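Local coordinates for bifunctional GH43-CE protein (Bacteroides eggerthii, PDB 6MLY) that probably cleaves xylose units from xylans, joining a family 43 glycoside hydrolase module to a carbohydrate esterase module in one chain, at residues K417-V422 / F459-D464; Q568-S573 / K779-F784. All coordinates share one frame; numbering follows the deposited sequence.

Contact 1: residues K417-V422 / F459-D464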
ATOM      1  N   LYS A 417      11.954  22.857  -5.730  1.00 82.54           N
ATOM      2  CA  LYS A 417      10.969  21.741  -5.897  1.00 82.86           C
ATOM      3  C   LYS A 417      11.649  20.399  -5.600  1.00 82.50           C
ATOM      4  O   LYS A 417      12.693  20.085  -6.176  1.00 83.43           O
ATOM      5  CB  LYS A 417      10.402  21.699  -7.319  1.00 83.12           C
ATOM      6  CG  LYS A 417       9.668  22.953  -7.775  1.00 84.54           C
ATOM      7  CD  LYS A 417       9.436  22.985  -9.270  1.00 85.07           C
ATOM      8  CE  LYS A 417       9.248  24.382  -9.826  1.00 86.17           C
ATOM      9  NZ  LYS A 417       8.003  25.005  -9.325  1.00 85.80           N
ATOM     10  N   TYR A 418      11.021  19.609  -4.718  1.00 82.34           N
ATOM     11  CA  TYR A 418      11.493  18.279  -4.335  1.00 80.84           C
ATOM     12  C   TYR A 418      10.373  17.251  -4.532  1.00 79.90           C
ATOM     13  O   TYR A 418       9.248  17.468  -4.090  1.00 79.79           O
ATOM     14  CB  TYR A 418      11.944  18.259  -2.872  1.00 80.95           C
ATOM     15  CG  TYR A 418      13.021  19.254  -2.525  1.00 83.06           C
ATOM     16  CD1 TYR A 418      12.699  20.542  -2.132  1.00 83.74           C
ATOM     17  CD2 TYR A 418      14.362  18.907  -2.586  1.00 83.33           C
ATOM     18  CE1 TYR A 418      13.683  21.463  -1.811  1.00 85.01           C
ATOM     19  CE2 TYR A 418      15.359  19.815  -2.268  1.00 84.27           C
ATOM     20  CZ  TYR A 418      15.017  21.099  -1.880  1.00 85.04           C
ATOM     21  OH  TYR A 418      15.982  22.006  -1.564  1.00 86.36           O
ATOM     22  N   ILE A 419      10.703  16.138  -5.194  1.00 78.18           N
ATOM     23  CA  ILE A 419       9.855  14.957  -5.222  1.00 77.50           C
ATOM     24  C   ILE A 419       9.913  14.318  -3.830  1.00 78.92           C
ATOM     25  O   ILE A 419      10.994  14.129  -3.292  1.00 82.05           O
ATOM     26  CB  ILE A 419      10.302  13.976  -6.321  1.00 76.73           C
ATOM     27  CG1 ILE A 419      10.183  14.598  -7.715  1.00 76.12           C
ATOM     28  CG2 ILE A 419       9.528  12.669  -6.207  1.00 76.10           C
ATOM     29  CD1 ILE A 419      10.734  13.732  -8.824  1.00 75.47           C
ATOM     30  N   VAL A 420       8.746  13.987  -3.267  1.00 78.83           N
ATOM     31  CA  VAL A 420       8.624  13.578  -1.864  1.00 78.73           C
ATOM     32  C   VAL A 420       7.589  12.447  -1.750  1.00 77.71           C
ATOM     33  O   VAL A 420       6.597  12.430  -2.473  1.00 77.38           O
ATOM     34  CB  VAL A 420       8.247  14.788  -0.982  1.00 79.28           C
ATOM     35  CG1 VAL A 420       7.799  14.374   0.412  1.00 80.66           C
ATOM     36  CG2 VAL A 420       9.376  15.805  -0.894  1.00 79.09           C
ATOM     37  N   MET A 421       7.862  11.493  -0.849  1.00 77.17           N
ATOM     38  CA  MET A 421       6.876  10.560  -0.329  1.00 76.59           C
ATOM     39  C   MET A 421       6.629  10.882   1.145  1.00 76.71           C
ATOM     40  O   MET A 421       7.555  11.203   1.878  1.00 75.89           O
ATOM     41  CB  MET A 421       7.332   9.100  -0.414  1.00 78.05           C
ATOM     42  CG  MET A 421       6.624   8.226   0.618  1.00 79.89           C
ATOM     43  SD  MET A 421       6.930   6.455   0.487  1.00 83.48           S
ATOM     44  CE  MET A 421       5.412   5.833   1.217  1.00 83.77           C
ATOM     45  N   VAL A 422       5.369  10.738   1.564  1.00 76.29           N
ATOM     46  CA  VAL A 422       4.969  10.790   2.958  1.00 77.39           C
ATOM     47  C   VAL A 422       4.276   9.463   3.297  1.00 76.31           C
ATOM     48  O   VAL A 422       3.603   8.870   2.443  1.00 76.93           O
ATOM     49  CB  VAL A 422       4.059  12.006   3.226  1.00 78.29           C
ATOM     50  CG1 VAL A 422       3.524  12.021   4.651  1.00 79.96           C
ATOM     51  CG2 VAL A 422       4.760  13.321   2.910  1.00 78.15           C
ATOM     52  N   PHE A 459       5.126   3.205  -3.795  1.00 74.73           N
ATOM     53  CA  PHE A 459       5.125   4.446  -4.570  1.00 75.15           C
ATOM     54  C   PHE A 459       6.419   4.563  -5.382  1.00 75.37           C
ATOM     55  O   PHE A 459       7.482   4.129  -4.935  1.00 76.28           O
ATOM     56  CB  PHE A 459       4.969   5.656  -3.649  1.00 76.37           C
ATOM     57  CG  PHE A 459       3.675   5.677  -2.878  1.00 76.39           C
ATOM     58  CD1 PHE A 459       3.588   5.093  -1.625  1.00 77.85           C
ATOM     59  CD2 PHE A 459       2.541   6.274  -3.409  1.00 76.54           C
ATOM     60  CE1 PHE A 459       2.393   5.112  -0.919  1.00 77.63           C
ATOM     61  CE2 PHE A 459       1.348   6.291  -2.701  1.00 76.48           C
ATOM     62  CZ  PHE A 459       1.276   5.710  -1.456  1.00 76.91           C
ATOM     63  N   TYR A 460       6.296   5.157  -6.574  1.00 73.90           N
ATOM     64  CA  TYR A 460       7.416   5.466  -7.458  1.00 73.92           C
ATOM     65  C   TYR A 460       7.248   6.893  -7.996  1.00 72.95           C
ATOM     66  O   TYR A 460       6.140   7.446  -7.956  1.00 72.99           O
ATOM     67  CB  TYR A 460       7.477   4.513  -8.657  1.00 74.50           C
ATOM     68  CG  TYR A 460       7.506   3.034  -8.359  1.00 74.13           C
ATOM     69  CD1 TYR A 460       8.621   2.268  -8.660  1.00 74.32           C
ATOM     70  CD2 TYR A 460       6.400   2.384  -7.839  1.00 74.13           C
ATOM     71  CE1 TYR A 460       8.652   0.905  -8.421  1.00 74.02           C
ATOM     72  CE2 TYR A 460       6.416   1.021  -7.591  1.00 74.09           C
ATOM     73  CZ  TYR A 460       7.545   0.277  -7.883  1.00 74.08           C
ATOM     74  OH  TYR A 460       7.559  -1.064  -7.645  1.00 74.46           O
ATOM     75  N   TYR A 461       8.349   7.465  -8.506  1.00 72.30           N
ATOM     76  CA  TYR A 461       8.311   8.671  -9.339  1.00 71.46           C
ATOM     77  C   TYR A 461       9.021   8.365 -10.662  1.00 71.29           C
ATOM     78  O   TYR A 461       9.527   7.266 -10.852  1.00 71.51           O
ATOM     79  CB  TYR A 461       8.897   9.875  -8.597  1.00 72.59           C
ATOM     80  CG  TYR A 461      10.402   9.942  -8.534  1.00 73.80           C
ATOM     81  CD1 TYR A 461      11.139  10.520  -9.557  1.00 75.19           C
ATOM     82  CD2 TYR A 461      11.095   9.464  -7.433  1.00 74.79           C
ATOM     83  CE1 TYR A 461      12.523  10.595  -9.501  1.00 76.40           C
ATOM     84  CE2 TYR A 461      12.478   9.536  -7.357  1.00 75.78           C
ATOM     85  CZ  TYR A 461      13.195  10.106  -8.395  1.00 76.06           C
ATOM     86  OH  TYR A 461      14.556  10.181  -8.335  1.00 76.62           O
ATOM     87  N   SER A 462       9.015   9.338 -11.577  1.00 71.16           N
ATOM     88  CA  SER A 462       9.661   9.203 -12.876  1.00 71.86           C
ATOM     89  C   SER A 462       9.717  10.569 -13.578  1.00 72.94           C
ATOM     90  O   SER A 462       8.815  11.385 -13.413  1.00 73.23           O
ATOM     91  CB  SER A 462       8.966   8.157 -13.711  1.00 71.67           C
ATOM     92  OG  SER A 462       9.452   8.154 -15.044  1.00 72.70           O
ATOM     93  N   LEU A 463      10.795  10.801 -14.344  1.00 75.32           N
ATOM     94  CA  LEU A 463      11.031  12.051 -15.087  1.00 76.61           C
ATOM     95  C   LEU A 463      10.770  11.830 -16.583  1.00 77.90           C
ATOM     96  O   LEU A 463      11.004  12.724 -17.393  1.00 79.10           O
ATOM     97  CB  LEU A 463      12.481  12.494 -14.856  1.00 77.36           C
ATOM     98  CG  LEU A 463      12.963  12.499 -13.404  1.00 77.03           C
ATOM     99  CD1 LEU A 463      14.354  13.102 -13.300  1.00 77.49           C
ATOM    100  CD2 LEU A 463      11.999  13.255 -12.504  1.00 77.41           C
ATOM    101  N   ASP A 464      10.235  10.650 -16.915  1.00 79.22           N
ATOM    102  CA  ASP A 464      10.327  10.030 -18.230  1.00 83.11           C
ATOM    103  C   ASP A 464       9.077   9.158 -18.428  1.00 82.88           C
ATOM    104  O   ASP A 464       8.371   8.839 -17.463  1.00 83.60           O
ATOM    105  CB  ASP A 464      11.655   9.266 -18.298  1.00 84.97           C
ATOM    106  CG  ASP A 464      11.944   8.481 -19.567  1.00 87.88           C
ATOM    107  OD1 ASP A 464      10.982   8.050 -20.242  1.00 89.52           O
ATOM    108  OD2 ASP A 464      13.146   8.280 -19.850  1.00 89.97           O
TER
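Ile419 and Tyr461 meet with their side chains crossed at about a right angle, and the isoleucine reaches the ring with both of its branches. CD1 lies against CD1 of Tyr461 at 3.3 Å, while CG2 packs at the root of the same ring, 3.7 Å from Tyr461 CG. The tyrosine has its CG between its own backbone N and carbonyl carbon (chi1 78°), from where CG, CD1 and CE1 of the ring meet Ile419. Leu463, just past the end of its strand, bends inward at its tip, and its CD2 comes to 3.9 Å from the far end of Ile419, CD1. The two strands face each other from different sheets of the concanavalin A-like domain, a beta-sandwich: 418-423 belongs to one antiparallel sheet, 456-462 to the other, and the touching parts run nearly antiparallel. The CA atoms of Ile419 and Tyr461 are 7.7 Å apart, closer than is common between the sheets of a beta-sandwich, and both side chains point into the interface. Two residues along, Met421 and Phe459 repeat the crossing. The methionine chain is extended, with CG anti to the backbone N (chi1 156°), and delivers CE to 3.5 Å from Phe459 CD1. Its SD stands 5.2 Å from the centroid of the Phe459 ring, 56° off the normal, an oblique Met-aromatic contact. Ile471 of strand 469-476 and Phe444 of strand 441-449, both in the sheet of Tyr461, also touch Ile419 and Tyr461.

Contact 2: residues Q568-S573 / K779-F784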
ATOM      1  N   GLN A 568      18.511   3.602  -0.030  1.00 77.06           N
ATOM      2  CA  GLN A 568      18.657   4.945  -0.584  1.00 76.72           C
ATOM      3  C   GLN A 568      20.125   5.222  -0.933  1.00 77.03           C
ATOM      4  O   GLN A 568      20.394   6.032  -1.814  1.00 76.95           O
ATOM      5  CB  GLN A 568      18.100   5.987   0.389  1.00 77.65           C
ATOM      6  CG  GLN A 568      16.578   6.012   0.424  1.00 77.10           C
ATOM      7  CD  GLN A 568      16.036   6.806   1.586  1.00 77.37           C
ATOM      8  OE1 GLN A 568      16.430   7.945   1.823  1.00 78.42           O
ATOM      9  NE2 GLN A 568      15.114   6.206   2.321  1.00 77.69           N
ATOM     10  N   VAL A 569      21.048   4.538  -0.244  1.00 77.13           N
ATOM     11  CA  VAL A 569      22.499   4.715  -0.408  1.00 77.07           C
ATOM     12  C   VAL A 569      23.007   3.905  -1.611  1.00 76.15           C
ATOM     13  O   VAL A 569      23.734   4.445  -2.447  1.00 76.34           O
ATOM     14  CB  VAL A 569      23.258   4.320   0.874  1.00 77.49           C
ATOM     15  CG1 VAL A 569      24.762   4.471   0.704  1.00 77.58           C
ATOM     16  CG2 VAL A 569      22.776   5.106   2.085  1.00 78.10           C
ATOM     17  N   PHE A 570      22.651   2.613  -1.664  1.00 74.99           N
ATOM     18  CA  PHE A 570      23.169   1.667  -2.672  1.00 73.99           C
ATOM     19  C   PHE A 570      22.131   1.408  -3.773  1.00 73.80           C
ATOM     20  O   PHE A 570      22.448   1.521  -4.961  1.00 73.98           O
ATOM     21  CB  PHE A 570      23.553   0.334  -2.023  1.00 74.01           C
ATOM     22  CG  PHE A 570      24.505   0.434  -0.858  1.00 74.78           C
ATOM     23  CD1 PHE A 570      25.803   0.889  -1.040  1.00 75.29           C
ATOM     24  CD2 PHE A 570      24.108   0.061   0.418  1.00 74.70           C
ATOM     25  CE1 PHE A 570      26.682   0.974   0.029  1.00 75.65           C
ATOM     26  CE2 PHE A 570      24.989   0.148   1.487  1.00 75.68           C
ATOM     27  CZ  PHE A 570      26.274   0.608   1.292  1.00 75.87           C
ATOM     28  N   GLY A 571      20.909   1.047  -3.347  1.00 72.40           N
ATOM     29  CA  GLY A 571      19.812   0.511  -4.175  1.00 71.61           C
ATOM     30  C   GLY A 571      19.895   0.862  -5.653  1.00 71.40           C
ATOM     31  O   GLY A 571      20.136  -0.014  -6.484  1.00 71.18           O
ATOM     32  N   LYS A 572      19.666   2.139  -5.978  1.00 71.68           N
ATOM     33  CA  LYS A 572      19.498   2.599  -7.366  1.00 72.82           C
ATOM     34  C   LYS A 572      20.676   2.145  -8.243  1.00 73.70           C
ATOM     35  O   LYS A 572      20.472   1.653  -9.356  1.00 73.46           O
ATOM     36  CB  LYS A 572      19.350   4.123  -7.406  1.00 72.95           C
ATOM     37  N   SER A 573      21.904   2.306  -7.735  1.00 74.75           N
ATOM     38  CA  SER A 573      23.129   2.092  -8.524  1.00 75.12           C
ATOM     39  C   SER A 573      23.319   0.604  -8.853  1.00 75.25           C
ATOM     40  O   SER A 573      23.724   0.261  -9.966  1.00 75.87           O
ATOM     41  CB  SER A 573      24.332   2.662  -7.820  1.00 75.79           C
ATOM     42  OG  SER A 573      24.332   2.294  -6.449  1.00 76.27           O
ATOM     43  N   LYS A 779      30.837   3.450  -7.878  1.00 79.76           N
ATOM     44  CA  LYS A 779      31.005   2.811  -9.191  1.00 80.52           C
ATOM     45  C   LYS A 779      31.926   1.584  -9.088  1.00 80.35           C
ATOM     46  O   LYS A 779      31.754   0.617  -9.836  1.00 81.69           O
ATOM     47  CB  LYS A 779      31.556   3.819 -10.206  1.00 81.38           C
ATOM     48  CG  LYS A 779      31.515   3.375 -11.664  1.00 82.54           C
ATOM     49  CD  LYS A 779      32.723   3.822 -12.466  1.00 83.86           C
ATOM     50  CE  LYS A 779      32.669   3.407 -13.923  1.00 84.18           C
ATOM     51  NZ  LYS A 779      32.783   1.938 -14.091  1.00 82.88           N
ATOM     52  N   LYS A 780      32.905   1.624  -8.176  1.00 79.41           N
ATOM     53  CA  LYS A 780      33.845   0.518  -8.014  1.00 78.94           C
ATOM     54  C   LYS A 780      33.152  -0.672  -7.345  1.00 77.38           C
ATOM     55  O   LYS A 780      33.486  -1.816  -7.635  1.00 77.43           O
ATOM     56  CB  LYS A 780      35.081   0.960  -7.228  1.00 80.13           C
ATOM     57  CG  LYS A 780      36.168   1.592  -8.086  1.00 81.56           C
ATOM     58  CD  LYS A 780      37.301   2.165  -7.283  1.00 81.79           C
ATOM     59  CE  LYS A 780      38.402   2.734  -8.148  1.00 83.52           C
ATOM     60  NZ  LYS A 780      39.541   3.186  -7.316  1.00 83.89           N
ATOM     61  N   MET A 781      32.197  -0.391  -6.453  1.00 76.04           N
ATOM     62  CA  MET A 781      31.387  -1.429  -5.805  1.00 74.98           C
ATOM     63  C   MET A 781      30.626  -2.228  -6.872  1.00 75.65           C
ATOM     64  O   MET A 781      30.611  -3.462  -6.846  1.00 74.89           O
ATOM     65  CB  MET A 781      30.378  -0.815  -4.827  1.00 74.34           C
ATOM     66  CG  MET A 781      29.579  -1.849  -4.059  1.00 73.51           C
ATOM     67  SD  MET A 781      28.387  -1.102  -2.934  1.00 73.43           S
ATOM     68  CE  MET A 781      27.172  -0.506  -4.112  1.00 73.03           C
ATOM     69  N   ILE A 782      30.006  -1.496  -7.804  1.00 75.67           N
ATOM     70  CA  ILE A 782      29.188  -2.060  -8.875  1.00 75.47           C
ATOM     71  C   ILE A 782      30.079  -2.918  -9.788  1.00 75.01           C
ATOM     72  O   ILE A 782      29.766  -4.080 -10.051  1.00 75.39           O
ATOM     73  CB  ILE A 782      28.465  -0.939  -9.655  1.00 75.96           C
ATOM     74  CG1 ILE A 782      27.623  -0.039  -8.743  1.00 75.89           C
ATOM     75  CG2 ILE A 782      27.627  -1.516 -10.788  1.00 76.48           C
ATOM     76  CD1 ILE A 782      26.675  -0.784  -7.831  1.00 75.62           C
ATOM     77  N   ASP A 783      31.195  -2.338 -10.246  1.00 74.01           N
ATOM     78  CA  ASP A 783      32.089  -2.969 -11.222  1.00 73.59           C
ATOM     79  C   ASP A 783      32.677  -4.270 -10.657  1.00 72.26           C
ATOM     80  O   ASP A 783      32.915  -5.219 -11.412  1.00 71.06           O
ATOM     81  CB  ASP A 783      33.201  -2.010 -11.647  1.00 74.73           C
ATOM     82  CG  ASP A 783      32.732  -0.911 -12.584  1.00 75.64           C
ATOM     83  OD1 ASP A 783      31.541  -0.914 -12.942  1.00 75.53           O
ATOM     84  OD2 ASP A 783      33.566  -0.062 -12.953  1.00 77.61           O
ATOM     85  N   PHE A 784      32.910  -4.297  -9.338  1.00 71.10           N
ATOM     86  CA  PHE A 784      33.452  -5.467  -8.637  1.00 70.24           C
ATOM     87  C   PHE A 784      32.391  -6.578  -8.582  1.00 70.35           C
ATOM     88  O   PHE A 784      32.653  -7.709  -9.003  1.00 70.53           O
ATOM     89  CB  PHE A 784      33.964  -5.070  -7.248  1.00 69.44           C
ATOM     90  CG  PHE A 784      34.263  -6.229  -6.331  1.00 68.60           C
ATOM     91  CD1 PHE A 784      35.105  -7.255  -6.732  1.00 69.02           C
ATOM     92  CD2 PHE A 784      33.708  -6.292  -5.063  1.00 67.93           C
ATOM     93  CE1 PHE A 784      35.368  -8.325  -5.892  1.00 68.95           C
ATOM     94  CE2 PHE A 784      33.975  -7.359  -4.222  1.00 67.86           C
ATOM     95  CZ  PHE A 784      34.803  -8.375  -4.638  1.00 68.25           C
TER
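Met781 brings its thioether end up against the CD1-CE1 part of the Phe570 ring, CE reaching 3.6 Å from CD1 of that ring. This is a Met-aromatic contact between two helices, 563-577 and 775-789, of the esterase module, whose mixed, largely parallel sheet and flanking helices are those of the alpha/beta-hydrolase fold. The two side chains cross at about a right angle. Met781 leaves its helix with CG anti to the backbone N and stays extended as far as SD, then turns at chi3 (73°), which swings the methyl back toward CD1. The sulfur itself lies 4.6 Å from the centroid of the Phe570 ring, 50° off its normal, an oblique approach. Val569 CG1 is seated over the centre of one face of the Phe570 ring, and Trp675 and Phe773 meet the same ring from outside the two segments. Trp675 and Val673 of strand 671-675 touch Met781 too, so the methionine is packed between the sheet and helix 563-577. Phe570 also touches residues of a GxSxG pattern around Ser628 that is consistent with a nucleophile elbow. Ile782, the next residue after Met781, meets Ser573, about one turn after Phe570: its CD1 lies 3.8 Å from the carbonyl carbon C of Ser573, and Leu574 adds a further apolar surface to both Met781 and Ile782. Helix 563-577 has a wider, pi-type turn at 568-571. Within it, Phe570 O accepts two bonds from Ser573: the backbone N donates at 2.9 Å, and Ser573 OG donates to Phe570 O in the carbonyl plane, on a lone pair, with a C=O...donor angle of 142°.

How the contacts relate
Contact 1 closes before contact 2 opens along the chain, and the two belong to different modules: 417-422 with 459-464 packs the two sheets of the concanavalin A-like domain against each other, whereas 568-573 with 779-784 joins helices of the esterase module. Their centres are 21 Å apart and their nearest atoms about 8 Å, without touching. Both are buried, and each includes an oblique methionine-phenylalanine meeting, one between strands and one between helices. Neither lies at an annotated site, including the sodium ion held by Thr639, Tyr720, Asp722 and Asp725. Contact 2 is the one linked to a possible esterase centre, through the neighbourhood of Ser628, which with His768 and Asp736 is arranged in a way consistent with a catalytic triad.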